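Local coordinates for De novo designed switch protein caging a hemagglutinin binder (sCageHA267_1S) (PDB 7CBC) that holds a hemagglutinin-binding domain caged against a de novo designed helical bundle, probably as the switchable element of a protein biosensor, at residues Leu38-Leu43 against Asp55-Val60; Lys63-Ile68 against Leu132-Val137; Lys7-Ser12 against Ala283-Ser288; Leu15-Ile20 against Ala299-Asp304. All coordinates share one frame; numbering follows the deposited sequence.

The four contacts fall into two groups along an elongated designed bundle. Contacts 1 and 2 lie toward one end, their centres 9 Å apart; they share helix 50-93 and touch each other directly through their side chains. Contacts 3 and 4 have centres 14 Å apart and join helix 3-46 to the small disulfide-bearing helical domain at the C-terminus, probably the caged binder. Helix 3-46 thus serves contacts 1, 3 and 4, with about 50 Å between the centres of contacts 1 and 3. The first pair illustrates cohesion within the cage, the second, probably, the holding of its cargo.

Contact 1 (Leu38-Leu43 against Asp55-Val60); sequences LELVYL and DEIKEV
Leu40 projects from helix 3-46 at Ile57 and Val60 of helix 50-93, the next helix in the chain, which runs back antiparallel at 177° with the short axes 11.0 Å apart. From its CB, which points toward the partner helix, the chain continues to CG, carried anti to the backbone N (chi1 175°) and resting on Val137 of helix 99-142. The two methyls then divide the work. CD1 meets the end of Ile57, with 4.0 Å to Ile57 CD1, while CD2 reaches both that same methyl and Val60, its distance to Val60 CG1 being 3.7 Å. Each of these meetings is made at about a right angle between side chains. Ile57 leaves its helix pointing past Leu40, and the far end of its CG1 branch brings CD1 back to the leucine methyls.

One helical turn after Leu40, Leu43 CD1 lies 3.3 Å from Glu56 OE2; a bend at chi2 (-113°) turns the Glu56 carboxylate across the methyl, the two side chains crossing at about a right angle. The two helices form an antiparallel helical hairpin within this designed bundle. Because the touching groups are methyls and one carboxylate without a donor across the interface, cohesion here rests on buried apolar surface rather than on directional bonds.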
loop_
_atom_site.group_PDB
_atom_site.type_symbol
_atom_site.label_atom_id
_atom_site.label_comp_id
_atom_site.label_asym_id
_atom_site.label_seq_id
_atom_site.Cartn_x
_atom_site.Cartn_y
_atom_site.Cartn_z
ATOM N N LEU A 38 -14.894 -0.004 -15.097
ATOM C CA LEU A 38 -15.872 -0.988 -15.543
ATOM C C LEU A 38 -17.129 -0.303 -16.053
ATOM O O LEU A 38 -17.660 -0.669 -17.110
ATOM C CB LEU A 38 -16.202 -1.961 -14.416
ATOM C CG LEU A 38 -15.024 -2.866 -14.041
ATOM C CD1 LEU A 38 -15.487 -3.960 -13.101
ATOM C CD2 LEU A 38 -14.363 -3.459 -15.289
ATOM N N GLU A 39 -17.604 0.708 -15.325
ATOM C CA GLU A 39 -18.769 1.467 -15.757
ATOM C C GLU A 39 -18.534 2.131 -17.106
ATOM O O GLU A 39 -19.433 2.164 -17.954
ATOM C CB GLU A 39 -19.124 2.514 -14.707
ATOM C CG GLU A 39 -19.683 1.931 -13.431
ATOM C CD GLU A 39 -21.189 2.021 -13.394
ATOM O OE1 GLU A 39 -21.739 2.959 -14.016
ATOM O OE2 GLU A 39 -21.823 1.153 -12.753
ATOM N N LEU A 40 -17.338 2.676 -17.320
ATOM C CA LEU A 40 -17.052 3.335 -18.588
ATOM C C LEU A 40 -17.044 2.338 -19.741
ATOM O O LEU A 40 -17.574 2.620 -20.828
ATOM C CB LEU A 40 -15.719 4.068 -18.495
ATOM C CG LEU A 40 -15.277 4.700 -19.811
ATOM C CD1 LEU A 40 -16.362 5.647 -20.346
ATOM C CD2 LEU A 40 -13.930 5.405 -19.661
ATOM N N VAL A 41 -16.442 1.165 -19.530
ATOM C CA VAL A 41 -16.481 0.134 -20.561
ATOM C C VAL A 41 -17.920 -0.230 -20.887
ATOM O O VAL A 41 -18.292 -0.378 -22.059
ATOM C CB VAL A 41 -15.682 -1.100 -20.116
ATOM C CG1 VAL A 41 -15.910 -2.236 -21.088
ATOM C CG2 VAL A 41 -14.222 -0.760 -20.036
ATOM N N TYR A 42 -18.759 -0.361 -19.854
ATOM C CA TYR A 42 -20.135 -0.793 -20.063
ATOM C C TYR A 42 -20.904 0.214 -20.909
ATOM O O TYR A 42 -21.722 -0.169 -21.755
ATOM C CB TYR A 42 -20.824 -1.019 -18.715
ATOM C CG TYR A 42 -22.179 -1.691 -18.826
ATOM C CD1 TYR A 42 -22.331 -3.050 -18.562
ATOM C CD2 TYR A 42 -23.306 -0.970 -19.193
ATOM C CE1 TYR A 42 -23.573 -3.671 -18.668
ATOM C CE2 TYR A 42 -24.537 -1.582 -19.310
ATOM C CZ TYR A 42 -24.676 -2.926 -19.036
ATOM O OH TYR A 42 -25.920 -3.518 -19.148
ATOM N N LEU A 43 -20.648 1.506 -20.704
ATOM C CA LEU A 43 -21.350 2.520 -21.475
ATOM C C LEU A 43 -20.811 2.632 -22.892
ATOM O O LEU A 43 -21.568 2.960 -23.812
ATOM C CB LEU A 43 -21.266 3.870 -20.767
ATOM C CG LEU A 43 -22.644 4.407 -20.361
ATOM C CD1 LEU A 43 -22.528 5.832 -19.858
ATOM C CD2 LEU A 43 -23.656 4.312 -21.519
ATOM N N ASP A 55 -18.737 13.664 -23.573
ATOM C CA ASP A 55 -19.156 14.192 -22.276
ATOM C C ASP A 55 -18.938 13.173 -21.165
ATOM O O ASP A 55 -18.546 13.537 -20.049
ATOM C CB ASP A 55 -20.633 14.602 -22.323
ATOM C CG ASP A 55 -20.846 15.973 -22.947
ATOM O OD1 ASP A 55 -19.993 16.863 -22.727
ATOM O OD2 ASP A 55 -21.875 16.161 -23.645
ATOM N N GLU A 56 -19.210 11.897 -21.445
ATOM C CA GLU A 56 -19.052 10.881 -20.414
ATOM C C GLU A 56 -17.585 10.526 -20.215
ATOM O O GLU A 56 -17.168 10.207 -19.097
ATOM C CB GLU A 56 -19.875 9.644 -20.761
ATOM C CG GLU A 56 -21.353 9.939 -20.930
ATOM C CD GLU A 56 -22.196 9.292 -19.840
ATOM O OE1 GLU A 56 -21.662 9.118 -18.724
ATOM O OE2 GLU A 56 -23.380 8.993 -20.106
ATOM N N ILE A 57 -16.788 10.573 -21.284
ATOM C CA ILE A 57 -15.342 10.438 -21.132
ATOM C C ILE A 57 -14.796 11.556 -20.249
ATOM O O ILE A 57 -14.045 11.307 -19.298
ATOM C CB ILE A 57 -14.651 10.411 -22.506
ATOM C CG1 ILE A 57 -14.928 9.085 -23.222
ATOM C CG2 ILE A 57 -13.146 10.634 -22.366
ATOM C CD1 ILE A 57 -14.078 7.947 -22.756
ATOM N N LYS A 58 -15.175 12.807 -20.541
ATOM C CA LYS A 58 -14.722 13.921 -19.712
ATOM C C LYS A 58 -15.124 13.728 -18.252
ATOM O O LYS A 58 -14.339 14.018 -17.337
ATOM C CB LYS A 58 -15.283 15.244 -20.237
ATOM C CG LYS A 58 -14.828 16.468 -19.424
ATOM C CD LYS A 58 -15.750 17.672 -19.599
ATOM C CE LYS A 58 -16.336 17.726 -21.015
ATOM N NZ LYS A 58 -16.921 19.050 -21.395
ATOM N N GLU A 59 -16.344 13.237 -18.014
ATOM C CA GLU A 59 -16.830 13.125 -16.650
ATOM C C GLU A 59 -16.129 12.002 -15.891
ATOM O O GLU A 59 -15.907 12.128 -14.690
ATOM C CB GLU A 59 -18.344 12.920 -16.638
ATOM C CG GLU A 59 -18.984 13.153 -15.269
ATOM C CD GLU A 59 -19.706 11.924 -14.727
ATOM O OE1 GLU A 59 -19.685 10.867 -15.402
ATOM O OE2 GLU A 59 -20.289 12.011 -13.619
ATOM N N VAL A 60 -15.778 10.903 -16.557
ATOM C CA VAL A 60 -15.012 9.891 -15.845
ATOM C C VAL A 60 -13.570 10.354 -15.674
ATOM O O VAL A 60 -12.924 10.029 -14.671
ATOM C CB VAL A 60 -15.103 8.528 -16.554
ATOM C CG1 VAL A 60 -14.458 8.592 -17.915
ATOM C CG2 VAL A 60 -14.476 7.426 -15.720
#

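Contact 2 (Lys63-Ile68 against Leu132-Val137); sequences KSKEII and LNIRAV
Segments 63-68 and 132-137 are both helical and come closest at Ser64 and Ile134, whose CA atoms are 9.5 Å apart, a separation wide enough that side chains alone bridge it. Ile134 does most of the bridging. Its CG1 branch lies anti to the carbonyl carbon (chi1 -56°) and extends onward at chi2 177°, so that CD1 forms the leading tip. That methyl arrives at the hydroxyl of Ser64, 3.9 Å from Ser64 OG, in a van der Waals contact.

The hydroxyl has polar partners of its own, since Ser64 OG is hydrogen-bonded to Val60 O one turn back in the same helix and to Gln130 NE2 of helix 99-142. Helices 50-93 and 99-142 are consecutive members of the designed helical bundle, and here a buried polar atom is satisfied close to an apolar tip. On the more exposed flank, Lys65 bends at chi2 (100°) and again at its end, bringing its ammonium group near the same methyl, with Lys65 NZ 4.3 Å from Ile134 CD1. The other branch of Ile134 faces Ile57, where Ile57 CG2 lies 4.0 Å from Ile134 CG2. Leu36 of helix 3-46 also touches Ser64.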
loop_
_atom_site.group_PDB
_atom_site.type_symbol
_atom_site.label_atom_id
_atom_site.label_comp_id
_atom_site.label_asym_id
_atom_site.label_seq_id
_atom_site.Cartn_x
_atom_site.Cartn_y
_atom_site.Cartn_z
ATOM N N LYS A 63 -13.819 12.646 -12.720
ATOM C CA LYS A 63 -14.074 11.853 -11.520
ATOM C C LYS A 63 -12.822 11.095 -11.084
ATOM O O LYS A 63 -12.534 10.999 -9.885
ATOM C CB LYS A 63 -15.238 10.888 -11.752
ATOM C CG LYS A 63 -16.135 10.657 -10.520
ATOM C CD LYS A 63 -15.437 9.852 -9.399
ATOM C CE LYS A 63 -16.266 9.785 -8.095
ATOM N NZ LYS A 63 -15.858 8.689 -7.135
ATOM N N SER A 64 -12.059 10.565 -12.044
ATOM C CA SER A 64 -10.822 9.862 -11.720
ATOM C C SER A 64 -9.793 10.794 -11.097
ATOM O O SER A 64 -9.116 10.422 -10.127
ATOM C CB SER A 64 -10.247 9.208 -12.974
ATOM O OG SER A 64 -11.141 8.231 -13.466
ATOM N N LYS A 65 -9.647 12.002 -11.646
ATOM C CA LYS A 65 -8.632 12.905 -11.128
ATOM C C LYS A 65 -8.976 13.359 -9.718
ATOM O O LYS A 65 -8.074 13.585 -8.903
ATOM C CB LYS A 65 -8.442 14.099 -12.068
ATOM C CG LYS A 65 -7.520 13.798 -13.267
ATOM C CD LYS A 65 -8.301 13.508 -14.545
ATOM C CE LYS A 65 -7.584 12.535 -15.500
ATOM N NZ LYS A 65 -7.530 11.117 -15.009
ATOM N N GLU A 66 -10.265 13.463 -9.405
ATOM C CA GLU A 66 -10.662 13.768 -8.043
ATOM C C GLU A 66 -10.275 12.628 -7.103
ATOM O O GLU A 66 -9.700 12.863 -6.037
ATOM C CB GLU A 66 -12.165 14.054 -7.996
ATOM C CG GLU A 66 -12.693 14.392 -6.608
ATOM C CD GLU A 66 -11.994 15.596 -5.977
ATOM O OE1 GLU A 66 -11.390 16.417 -6.715
ATOM O OE2 GLU A 66 -12.046 15.718 -4.733
ATOM N N ILE A 67 -10.559 11.381 -7.498
ATOM C CA ILE A 67 -10.140 10.228 -6.703
ATOM C C ILE A 67 -8.635 10.252 -6.483
ATOM O O ILE A 67 -8.148 10.023 -5.370
ATOM C CB ILE A 67 -10.587 8.922 -7.387
ATOM C CG1 ILE A 67 -12.095 8.731 -7.229
ATOM C CG2 ILE A 67 -9.818 7.722 -6.824
ATOM C CD1 ILE A 67 -12.642 7.584 -8.030
ATOM N N ILE A 68 -7.876 10.559 -7.531
ATOM C CA ILE A 68 -6.425 10.525 -7.435
ATOM C C ILE A 68 -5.913 11.690 -6.594
ATOM O O ILE A 68 -5.036 11.517 -5.734
ATOM C CB ILE A 68 -5.824 10.502 -8.850
ATOM C CG1 ILE A 68 -5.920 9.080 -9.413
ATOM C CG2 ILE A 68 -4.392 10.993 -8.863
ATOM C CD1 ILE A 68 -6.005 9.023 -10.910
ATOM N N LEU A 132 -4.433 5.819 -19.119
ATOM C CA LEU A 132 -4.324 4.860 -20.207
ATOM C C LEU A 132 -5.651 4.171 -20.467
ATOM O O LEU A 132 -6.056 4.006 -21.623
ATOM C CB LEU A 132 -3.252 3.820 -19.884
ATOM C CG LEU A 132 -3.156 2.701 -20.915
ATOM C CD1 LEU A 132 -2.295 3.168 -22.063
ATOM C CD2 LEU A 132 -2.573 1.456 -20.290
ATOM N N ASN A 133 -6.349 3.760 -19.406
ATOM C CA ASN A 133 -7.583 3.012 -19.615
ATOM C C ASN A 133 -8.689 3.896 -20.179
ATOM O O ASN A 133 -9.545 3.412 -20.931
ATOM C CB ASN A 133 -8.019 2.354 -18.312
ATOM C CG ASN A 133 -7.115 1.203 -17.918
ATOM O OD1 ASN A 133 -6.531 0.542 -18.777
ATOM N ND2 ASN A 133 -6.964 0.979 -16.612
ATOM N N ILE A 134 -8.689 5.185 -19.841
ATOM C CA ILE A 134 -9.687 6.086 -20.402
ATOM C C ILE A 134 -9.389 6.356 -21.871
ATOM O O ILE A 134 -10.282 6.313 -22.727
ATOM C CB ILE A 134 -9.733 7.389 -19.594
ATOM C CG1 ILE A 134 -9.987 7.077 -18.126
ATOM C CG2 ILE A 134 -10.810 8.301 -20.147
ATOM C CD1 ILE A 134 -9.975 8.298 -17.238
ATOM N N ARG A 135 -8.127 6.665 -22.176
ATOM C CA ARG A 135 -7.726 6.936 -23.547
ATOM C C ARG A 135 -8.017 5.738 -24.438
ATOM O O ARG A 135 -8.443 5.897 -25.592
ATOM C CB ARG A 135 -6.238 7.298 -23.581
ATOM C CG ARG A 135 -5.797 8.017 -24.846
ATOM C CD ARG A 135 -4.278 8.155 -24.946
ATOM N NE ARG A 135 -3.622 8.467 -23.675
ATOM C CZ ARG A 135 -2.597 7.771 -23.175
ATOM N NH1 ARG A 135 -2.116 6.726 -23.841
ATOM N NH2 ARG A 135 -2.051 8.117 -22.010
ATOM N N ALA A 136 -7.807 4.529 -23.907
ATOM C CA ALA A 136 -8.077 3.314 -24.666
ATOM C C ALA A 136 -9.548 3.218 -25.054
ATOM O O ALA A 136 -9.875 2.938 -26.213
ATOM C CB ALA A 136 -7.649 2.085 -23.861
ATOM N N VAL A 137 -10.450 3.434 -24.095
ATOM C CA VAL A 137 -11.878 3.408 -24.402
ATOM C C VAL A 137 -12.219 4.497 -25.415
ATOM O O VAL A 137 -12.904 4.252 -26.421
ATOM C CB VAL A 137 -12.707 3.558 -23.113
ATOM C CG1 VAL A 137 -14.133 3.976 -23.445
ATOM C CG2 VAL A 137 -12.693 2.263 -22.320
#

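Contact 3 (Lys7-Ser12 against Ala283-Ser288); sequences KLLEAS and AEFGYS
Leu9, on the first helix of the bundle, sends a single methyl toward two aromatic rings of the C-terminal domain. Its CG stands anti to the backbone N (chi1 -175°), and with chi2 at 59° the CD2 branch is the one presented to Phe285 and Tyr287. The leucine and tyrosine side chains approach from opposite directions: Leu9 CD2 lies 3.5 Å from Tyr287 OH and 3.9 Å from Tyr287 CZ, and the methyl meets the ring obliquely at its phenolic end. Tyr287 extends its ring from the loop toward helix 3-46. Arg6, a few residues before Leu9, makes a cation-pi contact with this tyrosine. Phe285 touches the same methyl, Leu9 CD2 being 4.2 Å from Phe285 CD2, again at an oblique approach, while its side chain also packs on Leu203 and Ala206 of helix 195-239.

The two aromatics stand on either side of Gly286 in the sequence, at the turn that ends helix 274-284. There the chain forms a Schellman motif: Gly286 takes a positive phi of 88°, and its N is hydrogen-bonded to Ala283 O at 2.8 Å. Ser288 follows as the N-cap of helix 289-298, so the aromatics are carried on the short link between two helices of the domain. On helix 3-46 itself, Lys7 curls back to Glu10, where Lys7 NZ forms a salt bridge to Glu10 OE1 at 2.8 Å, approaching from above the carboxylate plane. The Lys7 side chain touches Ala89, Ala92 and Ile93 of helix 50-93.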
loop_
_atom_site.group_PDB
_atom_site.type_symbol
_atom_site.label_atom_id
_atom_site.label_comp_id
_atom_site.label_asym_id
_atom_site.label_seq_id
_atom_site.Cartn_x
_atom_site.Cartn_y
_atom_site.Cartn_z
ATOM N N LYS A 7 10.160 4.065 23.751
ATOM C CA LYS A 7 9.742 5.164 22.903
ATOM C C LYS A 7 10.002 4.833 21.439
ATOM O O LYS A 7 9.152 5.095 20.584
ATOM C CB LYS A 7 10.443 6.439 23.394
ATOM C CG LYS A 7 10.515 7.677 22.506
ATOM C CD LYS A 7 9.436 7.829 21.433
ATOM C CE LYS A 7 7.986 7.849 21.871
ATOM N NZ LYS A 7 7.145 7.759 20.647
ATOM N N LEU A 8 11.136 4.201 21.139
ATOM C CA LEU A 8 11.422 3.788 19.773
ATOM C C LEU A 8 10.384 2.801 19.263
ATOM O O LEU A 8 9.807 2.992 18.183
ATOM C CB LEU A 8 12.823 3.187 19.695
ATOM C CG LEU A 8 13.901 4.248 19.853
ATOM C CD1 LEU A 8 15.255 3.609 20.167
ATOM C CD2 LEU A 8 13.960 5.088 18.595
ATOM N N LEU A 9 10.121 1.743 20.033
ATOM C CA LEU A 9 9.107 0.780 19.624
ATOM C C LEU A 9 7.750 1.452 19.465
ATOM O O LEU A 9 6.999 1.143 18.537
ATOM C CB LEU A 9 9.034 -0.360 20.635
ATOM C CG LEU A 9 8.105 -1.525 20.313
ATOM C CD1 LEU A 9 8.500 -2.193 18.998
ATOM C CD2 LEU A 9 8.120 -2.537 21.456
ATOM N N GLU A 10 7.431 2.394 20.349
ATOM C CA GLU A 10 6.173 3.122 20.256
ATOM C C GLU A 10 6.103 3.948 18.968
ATOM O O GLU A 10 5.051 4.015 18.313
ATOM C CB GLU A 10 6.030 3.985 21.512
ATOM C CG GLU A 10 4.891 4.977 21.569
ATOM C CD GLU A 10 5.157 6.042 22.646
ATOM O OE1 GLU A 10 5.015 7.254 22.353
ATOM O OE2 GLU A 10 5.542 5.663 23.781
ATOM N N ALA A 11 7.224 4.546 18.557
ATOM C CA ALA A 11 7.265 5.210 17.258
ATOM C C ALA A 11 7.022 4.217 16.126
ATOM O O ALA A 11 6.204 4.463 15.228
ATOM C CB ALA A 11 8.606 5.920 17.074
ATOM N N SER A 12 7.716 3.077 16.159
ATOM C CA SER A 12 7.659 2.139 15.042
ATOM C C SER A 12 6.263 1.558 14.858
ATOM O O SER A 12 5.763 1.476 13.728
ATOM C CB SER A 12 8.684 1.028 15.250
ATOM O OG SER A 12 9.965 1.488 14.875
ATOM N N ALA A 283 6.219 -8.786 23.777
ATOM C CA ALA A 283 6.409 -9.821 24.783
ATOM C C ALA A 283 7.864 -10.267 24.832
ATOM O O ALA A 283 8.406 -10.521 25.914
ATOM C CB ALA A 283 5.481 -10.998 24.496
ATOM N N GLU A 284 8.516 -10.344 23.673
ATOM C CA GLU A 284 9.920 -10.727 23.637
ATOM C C GLU A 284 10.795 -9.673 24.295
ATOM O O GLU A 284 11.798 -10.009 24.936
ATOM C CB GLU A 284 10.355 -11.001 22.194
ATOM C CG GLU A 284 10.043 -12.426 21.736
ATOM C CD GLU A 284 10.001 -12.595 20.214
ATOM O OE1 GLU A 284 10.261 -11.617 19.476
ATOM O OE2 GLU A 284 9.696 -13.720 19.754
ATOM N N PHE A 285 10.415 -8.405 24.204
ATOM C CA PHE A 285 11.108 -7.409 25.007
ATOM C C PHE A 285 10.707 -7.435 26.482
ATOM O O PHE A 285 11.199 -6.604 27.243
ATOM C CB PHE A 285 10.873 -6.009 24.436
ATOM C CG PHE A 285 11.583 -5.758 23.136
ATOM C CD1 PHE A 285 12.959 -5.587 23.107
ATOM C CD2 PHE A 285 10.879 -5.686 21.950
ATOM C CE1 PHE A 285 13.627 -5.351 21.928
ATOM C CE2 PHE A 285 11.547 -5.451 20.752
ATOM C CZ PHE A 285 12.932 -5.288 20.750
ATOM N N GLY A 286 9.830 -8.341 26.907
ATOM C CA GLY A 286 9.505 -8.460 28.316
ATOM C C GLY A 286 8.375 -7.588 28.822
ATOM O O GLY A 286 8.237 -7.423 30.045
ATOM N N TYR A 287 7.573 -7.018 27.929
ATOM C CA TYR A 287 6.403 -6.244 28.323
ATOM C C TYR A 287 5.432 -7.104 29.126
ATOM O O TYR A 287 5.263 -8.297 28.858
ATOM C CB TYR A 287 5.668 -5.712 27.079
ATOM C CG TYR A 287 6.226 -4.449 26.433
ATOM C CD1 TYR A 287 7.562 -4.361 26.040
ATOM C CD2 TYR A 287 5.402 -3.356 26.191
ATOM C CE1 TYR A 287 8.059 -3.196 25.430
ATOM C CE2 TYR A 287 5.885 -2.191 25.590
ATOM C CZ TYR A 287 7.205 -2.114 25.204
ATOM O OH TYR A 287 7.658 -0.957 24.594
ATOM N N SER A 288 4.766 -6.476 30.096
ATOM C CA SER A 288 3.619 -7.065 30.772
ATOM C C SER A 288 2.362 -6.881 29.927
ATOM O O SER A 288 2.324 -6.065 29.005
ATOM C CB SER A 288 3.408 -6.416 32.131
ATOM O OG SER A 288 3.035 -5.056 31.963
#

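Contact 4 (Leu15-Ile20 against Ala299-Asp304); sequences LQRLNI and AGCSED
Arg17 NE donates a hydrogen bond to Ala299 O at 3.0 Å, with an N-H...O angle of 151°. The bond lies in the carbonyl plane, and the oxygen sits at the edge of the guanidinium, close to its plane. Arg17 starts with CG anti to the backbone N (chi1 -177°), then bends at both chi2 and chi3, wrapping its aliphatic stem around the acceptor; Arg17 CG is 3.1 Å from Ala299 O. This fold of the chain places NE rather than the terminal nitrogens at the carbonyl.

The acceptor belongs to a helix end: Ala299 is the first residue after helix 289-298 to leave helical geometry, and Gly300, with positive phi, is the C-prime residue of a Schellman motif. A C-terminal carbonyl, at the negative end of the helix dipole, would be expected to favour a cationic donor. Gly300 O lies over one face of the guanidinium, toward its rim and 3.6 Å from Arg17 NE, and Ile20 CD1 likewise over the opposite face. Farther out, Arg17 NH2 comes within 3.7 Å of Cys301 SG, whose disulfide to Cys275 ties this turn to helix 274-284. Arg17 also touches Cys275, so its side chain rests against both halves of the bridge.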
loop_
_atom_site.group_PDB
_atom_site.type_symbol
_atom_site.label_atom_id
_atom_site.label_comp_id
_atom_site.label_asym_id
_atom_site.label_seq_id
_atom_site.Cartn_x
_atom_site.Cartn_y
_atom_site.Cartn_z
ATOM N N LEU A 15 3.965 4.215 13.510
ATOM C CA LEU A 15 4.230 4.415 12.095
ATOM C C LEU A 15 3.694 3.265 11.261
ATOM O O LEU A 15 3.241 3.478 10.122
ATOM C CB LEU A 15 5.725 4.591 11.868
ATOM C CG LEU A 15 6.284 5.941 12.331
ATOM C CD1 LEU A 15 7.706 6.044 11.867
ATOM C CD2 LEU A 15 5.467 7.116 11.801
ATOM N N GLN A 16 3.722 2.041 11.802
ATOM C CA GLN A 16 3.157 0.927 11.054
ATOM C C GLN A 16 1.644 1.062 10.932
ATOM O O GLN A 16 1.086 0.843 9.851
ATOM C CB GLN A 16 3.537 -0.405 11.691
ATOM C CG GLN A 16 2.902 -1.582 10.973
ATOM C CD GLN A 16 3.582 -2.905 11.257
ATOM O OE1 GLN A 16 3.198 -3.627 12.178
ATOM N NE2 GLN A 16 4.587 -3.242 10.449
ATOM N N ARG A 17 0.963 1.444 12.015
ATOM C CA ARG A 17 -0.479 1.673 11.931
ATOM C C ARG A 17 -0.799 2.692 10.848
ATOM O O ARG A 17 -1.694 2.485 10.014
ATOM C CB ARG A 17 -1.013 2.143 13.287
ATOM C CG ARG A 17 -2.537 2.340 13.350
ATOM C CD ARG A 17 -3.306 1.167 12.739
ATOM N NE ARG A 17 -3.127 -0.097 13.452
ATOM C CZ ARG A 17 -3.647 -1.254 13.051
ATOM N NH1 ARG A 17 -4.386 -1.294 11.949
ATOM N NH2 ARG A 17 -3.430 -2.366 13.745
ATOM N N LEU A 18 -0.066 3.802 10.849
ATOM C CA LEU A 18 -0.240 4.828 9.837
ATOM C C LEU A 18 -0.155 4.241 8.434
ATOM O O LEU A 18 -0.991 4.535 7.572
ATOM C CB LEU A 18 0.824 5.900 10.032
ATOM C CG LEU A 18 0.773 7.026 9.008
ATOM C CD1 LEU A 18 0.947 8.313 9.784
ATOM C CD2 LEU A 18 1.865 6.882 7.949
ATOM N N ASN A 19 0.866 3.412 8.191
ATOM C CA ASN A 19 1.061 2.805 6.883
ATOM C C ASN A 19 -0.071 1.858 6.541
ATOM O O ASN A 19 -0.561 1.863 5.406
ATOM C CB ASN A 19 2.401 2.083 6.849
ATOM C CG ASN A 19 3.561 3.036 6.950
ATOM O OD1 ASN A 19 3.488 4.173 6.459
ATOM N ND2 ASN A 19 4.651 2.588 7.573
ATOM N N ILE A 20 -0.528 1.072 7.518
ATOM C CA ILE A 20 -1.693 0.215 7.305
ATOM C C ILE A 20 -2.893 1.044 6.862
ATOM O O ILE A 20 -3.592 0.700 5.895
ATOM C CB ILE A 20 -2.013 -0.584 8.577
ATOM C CG1 ILE A 20 -0.911 -1.608 8.847
ATOM C CG2 ILE A 20 -3.388 -1.253 8.438
ATOM C CD1 ILE A 20 -1.008 -2.224 10.191
ATOM N N ALA A 299 -0.985 2.096 19.231
ATOM C CA ALA A 299 -0.697 1.753 17.845
ATOM C C ALA A 299 -1.972 1.549 17.024
ATOM O O ALA A 299 -1.966 0.804 16.029
ATOM C CB ALA A 299 0.188 0.509 17.788
ATOM N N GLY A 300 -3.069 2.186 17.423
ATOM C CA GLY A 300 -4.305 2.135 16.661
ATOM C C GLY A 300 -4.992 0.790 16.574
ATOM O O GLY A 300 -5.875 0.624 15.728
ATOM N N CYS A 301 -4.615 -0.186 17.395
ATOM C CA CYS A 301 -5.397 -1.413 17.464
ATOM C C CYS A 301 -6.699 -1.123 18.192
ATOM O O CYS A 301 -6.723 -0.376 19.173
ATOM C CB CYS A 301 -4.628 -2.541 18.180
ATOM S SG CYS A 301 -3.125 -3.129 17.314
ATOM N N SER A 302 -7.792 -1.700 17.695
ATOM C CA SER A 302 -9.064 -1.636 18.403
ATOM C C SER A 302 -8.939 -2.316 19.761
ATOM O O SER A 302 -7.896 -2.901 20.085
ATOM C CB SER A 302 -10.168 -2.315 17.586
ATOM O OG SER A 302 -9.909 -3.708 17.457
ATOM N N GLU A 303 -9.999 -2.265 20.567
ATOM C CA GLU A 303 -10.006 -3.089 21.769
ATOM C C GLU A 303 -10.196 -4.557 21.422
ATOM O O GLU A 303 -9.657 -5.430 22.108
ATOM C CB GLU A 303 -11.095 -2.613 22.721
ATOM C CG GLU A 303 -10.813 -2.925 24.163
ATOM C CD GLU A 303 -11.527 -1.969 25.087
ATOM O OE1 GLU A 303 -10.844 -1.287 25.886
ATOM O OE2 GLU A 303 -12.772 -1.894 25.001
ATOM N N ASP A 304 -10.958 -4.839 20.361
ATOM C CA ASP A 304 -11.097 -6.205 19.865
ATOM C C ASP A 304 -9.745 -6.795 19.500
ATOM O O ASP A 304 -9.445 -7.947 19.830
ATOM C CB ASP A 304 -12.008 -6.226 18.638
ATOM C CG ASP A 304 -13.464 -6.456 18.985
ATOM O OD1 ASP A 304 -13.756 -6.847 20.137
ATOM O OD2 ASP A 304 -14.309 -6.268 18.085
#